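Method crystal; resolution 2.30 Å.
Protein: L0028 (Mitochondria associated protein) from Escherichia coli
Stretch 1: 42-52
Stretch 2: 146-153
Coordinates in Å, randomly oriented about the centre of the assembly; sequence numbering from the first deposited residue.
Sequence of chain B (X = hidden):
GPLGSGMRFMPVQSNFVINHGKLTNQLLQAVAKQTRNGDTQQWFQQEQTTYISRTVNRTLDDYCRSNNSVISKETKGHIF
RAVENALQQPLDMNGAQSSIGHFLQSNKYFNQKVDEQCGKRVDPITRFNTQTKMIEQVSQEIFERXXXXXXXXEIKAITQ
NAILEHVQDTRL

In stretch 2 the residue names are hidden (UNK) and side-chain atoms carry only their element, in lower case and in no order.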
# COMPACT_ATOMS: atom_id res chain seq x y z
N GLN B 42 -6.80 -7.34 -18.36
CA GLN B 42 -5.75 -6.46 -17.89
C GLN B 42 -5.59 -6.62 -16.38
O GLN B 42 -4.47 -6.79 -15.88
CB GLN B 42 -6.08 -5.02 -18.26
CG GLN B 42 -6.24 -4.84 -19.76
CD GLN B 42 -5.09 -5.46 -20.53
OE1 GLN B 42 -3.94 -5.05 -20.40
NE2 GLN B 42 -5.40 -6.48 -21.33
N TRP B 43 -6.71 -6.60 -15.66
CA TRP B 43 -6.67 -6.78 -14.22
C TRP B 43 -5.95 -8.09 -13.88
O TRP B 43 -5.10 -8.12 -12.98
CB TRP B 43 -8.08 -6.82 -13.63
CG TRP B 43 -8.06 -7.24 -12.19
CD1 TRP B 43 -7.76 -6.45 -11.12
CD2 TRP B 43 -8.22 -8.56 -11.68
NE1 TRP B 43 -7.72 -7.20 -9.97
CE2 TRP B 43 -8.00 -8.50 -10.28
CE3 TRP B 43 -8.54 -9.80 -12.26
CZ2 TRP B 43 -8.08 -9.63 -9.46
CZ3 TRP B 43 -8.61 -10.92 -11.44
CH2 TRP B 43 -8.39 -10.82 -10.05
N PHE B 44 -6.31 -9.16 -14.58
CA PHE B 44 -5.70 -10.47 -14.33
C PHE B 44 -4.18 -10.43 -14.48
O PHE B 44 -3.45 -10.93 -13.63
CB PHE B 44 -6.27 -11.52 -15.29
CG PHE B 44 -5.82 -12.93 -15.00
CD1 PHE B 44 -6.42 -13.68 -13.99
CD2 PHE B 44 -4.76 -13.50 -15.71
CE1 PHE B 44 -5.98 -14.98 -13.70
CE2 PHE B 44 -4.30 -14.80 -15.43
CZ PHE B 44 -4.92 -15.54 -14.42
N GLN B 45 -3.72 -9.83 -15.58
CA GLN B 45 -2.29 -9.72 -15.85
C GLN B 45 -1.56 -8.95 -14.74
O GLN B 45 -0.54 -9.41 -14.22
CB GLN B 45 -2.06 -9.00 -17.19
CG GLN B 45 -2.32 -9.86 -18.43
CD GLN B 45 -2.04 -9.13 -19.74
OE1 GLN B 45 -0.93 -8.63 -19.97
NE2 GLN B 45 -3.04 -9.09 -20.62
N GLN B 46 -2.09 -7.79 -14.38
CA GLN B 46 -1.49 -6.96 -13.35
C GLN B 46 -1.46 -7.62 -11.98
O GLN B 46 -0.43 -7.60 -11.30
CB GLN B 46 -2.24 -5.63 -13.25
CG GLN B 46 -2.39 -4.93 -14.58
CD GLN B 46 -2.74 -3.47 -14.43
OE1 GLN B 46 -3.30 -3.06 -13.40
NE2 GLN B 46 -2.44 -2.67 -15.45
N GLU B 47 -2.58 -8.20 -11.57
CA GLU B 47 -2.66 -8.85 -10.28
C GLU B 47 -1.71 -10.04 -10.21
O GLU B 47 -1.02 -10.23 -9.21
CB GLU B 47 -4.10 -9.32 -10.00
CG GLU B 47 -4.23 -10.10 -8.71
CD GLU B 47 -3.94 -9.25 -7.48
OE1 GLU B 47 -3.65 -9.85 -6.43
OE2 GLU B 47 -4.02 -8.01 -7.57
N GLN B 48 -1.67 -10.84 -11.27
CA GLN B 48 -0.78 -12.00 -11.30
C GLN B 48 0.69 -11.64 -11.03
O GLN B 48 1.33 -12.24 -10.17
CB GLN B 48 -0.88 -12.72 -12.64
CG GLN B 48 -0.17 -14.07 -12.67
CD GLN B 48 -0.56 -14.91 -13.89
OE1 GLN B 48 -0.44 -14.46 -15.04
NE2 GLN B 48 -1.02 -16.14 -13.63
N THR B 49 1.22 -10.66 -11.78
CA THR B 49 2.61 -10.28 -11.57
C THR B 49 2.78 -9.58 -10.23
O THR B 49 3.83 -9.65 -9.61
CB THR B 49 3.16 -9.38 -12.72
OG1 THR B 49 3.36 -8.04 -12.25
CG2 THR B 49 2.22 -9.37 -13.90
N THR B 50 1.72 -8.92 -9.76
CA THR B 50 1.77 -8.23 -8.48
C THR B 50 1.74 -9.20 -7.29
O THR B 50 2.57 -9.09 -6.38
CB THR B 50 0.61 -7.22 -8.34
OG1 THR B 50 0.82 -6.14 -9.24
CG2 THR B 50 0.54 -6.68 -6.91
N TYR B 51 0.79 -10.13 -7.30
CA TYR B 51 0.64 -11.11 -6.22
C TYR B 51 1.88 -12.00 -6.11
O TYR B 51 2.35 -12.30 -5.01
CB TYR B 51 -0.58 -12.00 -6.44
CG TYR B 51 -0.85 -12.92 -5.27
CD1 TYR B 51 -1.69 -12.52 -4.23
CD2 TYR B 51 -0.20 -14.15 -5.15
CE1 TYR B 51 -1.87 -13.31 -3.10
CE2 TYR B 51 -0.37 -14.95 -4.03
CZ TYR B 51 -1.20 -14.52 -3.01
OH TYR B 51 -1.34 -15.31 -1.88
N ILE B 52 2.40 -12.42 -7.25
CA ILE B 52 3.58 -13.26 -7.29
C ILE B 52 4.81 -12.49 -6.82
O ILE B 52 5.64 -13.04 -6.09
CB ILE B 52 3.83 -13.78 -8.71
CG1 ILE B 52 2.68 -14.71 -9.13
CG2 ILE B 52 5.16 -14.52 -8.78
CD1 ILE B 52 2.74 -15.11 -10.61
N UNK B 146 -7.67 -19.31 -9.31
CA UNK B 146 -7.88 -18.58 -10.54
C UNK B 146 -6.59 -18.22 -11.28
O UNK B 146 -6.63 -17.81 -12.43
c UNK B 146 -10.04 -17.62 -9.62
o UNK B 146 -11.05 -17.69 -10.32
c UNK B 146 -8.68 -17.31 -10.23
n UNK B 146 -10.07 -17.81 -8.31
N UNK B 147 -5.45 -18.38 -10.61
CA UNK B 147 -4.15 -18.05 -11.22
C UNK B 147 -3.17 -19.21 -11.14
O UNK B 147 -2.04 -19.03 -10.70
c UNK B 147 -4.48 -13.25 -11.14
c UNK B 147 -3.78 -14.45 -11.15
c UNK B 147 -5.71 -13.18 -10.50
c UNK B 147 -4.30 -15.59 -10.53
c UNK B 147 -6.24 -14.31 -9.89
c UNK B 147 -3.50 -16.86 -10.50
c UNK B 147 -5.53 -15.50 -9.90
N UNK B 148 -3.57 -20.40 -11.57
CA UNK B 148 -2.66 -21.53 -11.48
C UNK B 148 -1.50 -21.50 -12.47
O UNK B 148 -1.35 -22.40 -13.28
c UNK B 148 -3.40 -22.85 -11.60
o UNK B 148 -3.95 -23.23 -10.35
N UNK B 149 -0.70 -20.44 -12.39
CA UNK B 149 0.47 -20.34 -13.24
C UNK B 149 1.54 -21.03 -12.42
O UNK B 149 2.52 -21.54 -12.95
N UNK B 150 1.31 -21.06 -11.11
CA UNK B 150 2.19 -21.66 -10.11
C UNK B 150 1.58 -21.37 -8.73
O UNK B 150 0.97 -20.32 -8.53
c UNK B 150 5.92 -23.92 -11.15
c UNK B 150 5.01 -23.13 -10.45
c UNK B 150 6.42 -23.49 -12.38
c UNK B 150 5.09 -21.48 -12.20
c UNK B 150 6.01 -22.27 -12.90
c UNK B 150 4.59 -21.90 -10.97
c UNK B 150 3.60 -21.05 -10.21
N UNK B 151 1.74 -22.31 -7.79
CA UNK B 151 1.20 -22.16 -6.43
C UNK B 151 2.12 -21.38 -5.50
O UNK B 151 3.33 -21.33 -5.72
c UNK B 151 -0.32 -25.69 -5.90
c UNK B 151 0.92 -23.53 -5.82
c UNK B 151 -0.21 -24.29 -6.48
c UNK B 151 -1.55 -26.42 -6.42
n UNK B 151 -1.61 -27.81 -5.89
N UNK B 152 1.55 -20.79 -4.45
CA UNK B 152 2.32 -20.01 -3.50
C UNK B 152 3.49 -20.75 -2.86
O UNK B 152 4.58 -20.18 -2.73
c UNK B 152 2.27 -18.76 -1.31
c UNK B 152 1.42 -19.44 -2.38
c UNK B 152 0.45 -18.43 -2.97
N UNK B 153 3.27 -21.99 -2.45
CA UNK B 153 4.33 -22.79 -1.83
C UNK B 153 5.45 -23.00 -2.84
O UNK B 153 6.63 -23.00 -2.50
o UNK B 153 3.35 -24.90 -2.49
c UNK B 153 3.80 -24.14 -1.38

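Position 146 carries four side-chain atoms: two carbons in line, the second bonded to one oxygen and one nitrogen. A planar amide one carbon beyond CB identifies asparagine, N146. The nearest side-chain approach is CB of N146 to CE1 of F44, 5.0 Å; contact is made by the backbone, whose O lies 3.2 Å from CE1 of F44, at the edge of that ring and near its plane.

Position 147 has seven carbons, one followed by a six-membered ring with no heteroatom, which means phenylalanine, F147. Although CA-to-CB points sideways, chi1 of -60° (m) carries the ring in among W43, F44, E47 and Q48. Its CD2 lies 3.4 Å from CE1 of F44 and 3.7 Å from CB of Q48, while its CZ reaches 3.6 Å from CH2 of W43 and 3.9 Å from CG of E47.

Position 148 shows one carbon and one oxygen. Two carbons would be needed beside the oxygen for threonine, so this is serine, S148. Its CB points away from the helix and it touches nothing there.

Position 149 has no side-chain atoms and is glycine, G149. Its CA is 4.5 Å from NE2 of Q48; an ideal CB would point toward stretch 1 and lie 3.3 Å from that same NE2, leaving little room for one. The backbone turns here, with G149 N donating to F147 O at 2.6 Å.

Position 150 again has one carbon and a ring of six carbons: phenylalanine, F150. CA-to-CB points sideways; CB of F150 is 6.0 Å from CD1 of I52, and the ring lies farther off still, so an identical atom count does not imply an identical role.

Position 151 has four carbons in a row ending in nitrogen, the pattern of lysine. K151 is extended, out of reach of stretch 1, and occupies the N-cap position before a helix.

Position 152 has three carbons, one bearing the other two. This beta-branched hydrocarbon is valine, V152, whose CG2 lies 3.7 Å from CE2 of Y51, at the edge of the tyrosine ring.

Position 153 has one carbon and one oxygen, hence serine; S153 is exposed and out of reach.

The contact works through shape and apolar packing, with no hydrogen bonds across it. F147 loses 128 Å² to the helix, the largest share of any residue. Its ring forms an offset stack with F44 (centroids 4.2 Å apart, planes at 17°) and meets the six-membered ring of W43 obliquely (centroids 5.7 Å apart, planes at 74°). Farther along the helix, Y51 and V152 add a second apolar contact.

Stretch 2 (146-153) NFSGFKVS
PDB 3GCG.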